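Local coordinates for uncharacterized protein (PDB 3EUR), which is of unknown function but belongs, by its C-terminal domain, to the thioredoxin-like family, at residues Leu12-Thr17 against Lys69-Tyr74. Residues are numbered along the deposited sequence; the frame is centred on the assembly and turned at random. Where two conformers were deposited one is given.
Sequences LNFTYT and KVLSIY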
loop_
_atom_site.group_PDB
_atom_site.type_symbol
_atom_site.label_atom_id
_atom_site.label_comp_id
_atom_site.label_asym_id
_atom_site.label_seq_id
_atom_site.Cartn_x
_atom_site.Cartn_y
_atom_site.Cartn_z
ATOM N N LEU A 12 1.889 10.901 4.955
ATOM C CA LEU A 12 2.611 10.753 6.200
ATOM C C LEU A 12 3.578 9.592 6.174
ATOM O O LEU A 12 3.259 8.506 5.697
ATOM C CB LEU A 12 1.646 10.585 7.365
ATOM C CG LEU A 12 1.064 11.846 7.916
ATOM C CD1 LEU A 12 2.111 12.569 8.795
ATOM C CD2 LEU A 12 0.305 12.670 6.972
ATOM N N ASN A 13 4.803 9.792 6.676
ATOM C CA ASN A 13 5.778 8.734 6.719
ATOM C C ASN A 13 5.468 7.720 7.777
ATOM O O ASN A 13 4.720 7.982 8.753
ATOM C CB ASN A 13 7.142 9.335 6.998
ATOM C CG ASN A 13 8.312 8.469 6.638
ATOM O OD1 ASN A 13 8.197 7.578 5.805
ATOM N ND2 ASN A 13 9.508 8.814 7.193
ATOM N N PHE A 14 6.054 6.521 7.626
ATOM C CA PHE A 14 6.004 5.462 8.610
ATOM C C PHE A 14 7.102 4.471 8.323
ATOM O O PHE A 14 7.570 4.395 7.192
ATOM C CB PHE A 14 4.604 4.798 8.632
ATOM C CG PHE A 14 4.242 4.169 7.321
ATOM C CD1 PHE A 14 4.659 2.891 6.981
ATOM C CD2 PHE A 14 3.518 4.896 6.378
ATOM C CE1 PHE A 14 4.362 2.352 5.743
ATOM C CE2 PHE A 14 3.228 4.318 5.158
ATOM C CZ PHE A 14 3.642 3.086 4.861
ATOM N N THR A 15 7.448 3.692 9.339
ATOM C CA THR A 15 8.378 2.585 9.239
ATOM C C THR A 15 7.640 1.264 9.082
ATOM O O THR A 15 6.723 0.943 9.837
ATOM C CB THR A 15 9.291 2.493 10.467
ATOM O OG1 THR A 15 10.070 3.670 10.544
ATOM C CG2 THR A 15 10.249 1.277 10.368
ATOM N N TYR A 16 8.010 0.498 8.096
ATOM C CA TYR A 16 7.521 -0.840 7.894
ATOM C C TYR A 16 8.612 -1.858 8.155
ATOM O O TYR A 16 9.802 -1.551 8.026
ATOM C CB TYR A 16 6.924 -1.018 6.485
ATOM C CG TYR A 16 7.868 -0.861 5.349
ATOM C CD1 TYR A 16 8.667 -1.887 4.941
ATOM C CD2 TYR A 16 7.994 0.363 4.676
ATOM C CE1 TYR A 16 9.559 -1.738 3.906
ATOM C CE2 TYR A 16 8.891 0.503 3.659
ATOM C CZ TYR A 16 9.673 -0.541 3.276
ATOM O OH TYR A 16 10.570 -0.370 2.252
ATOM N N THR A 17 8.182 -3.046 8.522
ATOM C CA THR A 17 9.076 -4.176 8.729
ATOM C C THR A 17 8.663 -5.284 7.762
ATOM O O THR A 17 7.483 -5.629 7.651
ATOM C CB THR A 17 8.966 -4.682 10.191
ATOM O OG1 THR A 17 9.234 -3.607 11.089
ATOM C CG2 THR A 17 9.918 -5.785 10.477
ATOM N N LYS A 69 5.464 0.734 -8.028
ATOM C CA LYS A 69 5.714 -0.291 -7.058
ATOM C C LYS A 69 4.586 -0.271 -6.021
ATOM O O LYS A 69 4.161 0.783 -5.585
ATOM C CB LYS A 69 7.077 -0.161 -6.376
ATOM C CG LYS A 69 8.231 -0.372 -7.377
ATOM C CD LYS A 69 9.569 -0.314 -6.781
ATOM C CE LYS A 69 9.860 -1.555 -5.897
ATOM N NZ LYS A 69 9.927 -2.872 -6.600
ATOM N N VAL A 70 4.156 -1.442 -5.643
ATOM C CA VAL A 70 3.145 -1.653 -4.621
ATOM C C VAL A 70 3.857 -1.804 -3.266
ATOM O O VAL A 70 4.764 -2.650 -3.114
ATOM C CB VAL A 70 2.287 -2.884 -4.903
ATOM C CG1 VAL A 70 1.282 -3.127 -3.767
ATOM C CG2 VAL A 70 1.542 -2.764 -6.247
ATOM N N LEU A 71 3.438 -0.992 -2.290
ATOM C CA LEU A 71 3.869 -1.089 -0.900
ATOM C C LEU A 71 2.638 -1.440 -0.099
ATOM O O LEU A 71 1.739 -0.622 0.075
ATOM C CB LEU A 71 4.480 0.241 -0.453
ATOM C CG LEU A 71 4.991 0.248 0.991
ATOM C CD1 LEU A 71 6.028 -0.802 1.238
ATOM C CD2 LEU A 71 5.516 1.641 1.300
ATOM N N SER A 72 2.557 -2.695 0.328
ATOM C CA SER A 72 1.484 -3.149 1.181
ATOM C C SER A 72 1.860 -2.961 2.637
ATOM O O SER A 72 2.984 -3.306 3.058
ATOM C CB SER A 72 1.175 -4.603 0.936
ATOM O OG SER A 72 0.582 -5.258 2.060
ATOM N N ILE A 73 0.952 -2.430 3.432
ATOM C CA ILE A 73 1.209 -2.171 4.844
ATOM C C ILE A 73 0.071 -2.680 5.696
ATOM O O ILE A 73 -1.098 -2.302 5.487
ATOM C CB ILE A 73 1.489 -0.676 5.123
ATOM C CG1 ILE A 73 1.850 -0.426 6.591
ATOM C CG2 ILE A 73 0.385 0.269 4.756
ATOM C CD1 ILE A 73 3.151 -1.140 7.066
ATOM N N TYR A 74 0.422 -3.503 6.667
ATOM C CA TYR A 74 -0.496 -4.012 7.662
ATOM C C TYR A 74 -0.364 -3.216 8.929
ATOM O O TYR A 74 0.714 -3.190 9.536
ATOM C CB TYR A 74 -0.152 -5.471 7.925
ATOM C CG TYR A 74 -0.965 -6.107 9.032
ATOM C CD1 TYR A 74 -2.300 -6.302 8.909
ATOM C CD2 TYR A 74 -0.376 -6.611 10.149
ATOM C CE1 TYR A 74 -3.034 -6.887 9.920
ATOM C CE2 TYR A 74 -1.123 -7.185 11.184
ATOM C CZ TYR A 74 -2.438 -7.342 11.043
ATOM O OH TYR A 74 -3.183 -7.926 12.049
#
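F14 and Y16 point toward 69-74 and pack on L71 and I73, and all four are buried. Their flat rings give broad carbon surfaces to the aliphatic pair. A CH-pi interaction joins L71 to Y16: L71 CD1 sits 4.1 Å from the centroid of the Y16 ring and 16° off its normal, shifted toward the rim beside CE2. A leucine fork suits this place because one methyl can cover a ring while the other turns elsewhere; here L71 CD2 lies 4.3 Å from F14 CZ.

The remaining contacts are plain apolar packing. With CG1 anti to the backbone N (chi1 -176°), I73 brings CG1 to 3.8 Å from F14 CE1; the bend at the next bond (chi2 62°) sets CD1 3.8 Å from Y16 CB. The ethyl arm of isoleucine thus offers carbons to both aromatic residues.

Strand 94-97 lies between 15-18 and 68-74 in the mixed sheet of this thioredoxin-like fold, and Y16 and L71 both touch its T94; 12-17 and 69-74 meet through side chains, not backbone pairing. L36 of the neighbouring strand 33-38 touches both F14 and I73. With carbon atoms alone making these contacts, the N-terminal strand is joined to the central one here by dispersion and the exclusion of water.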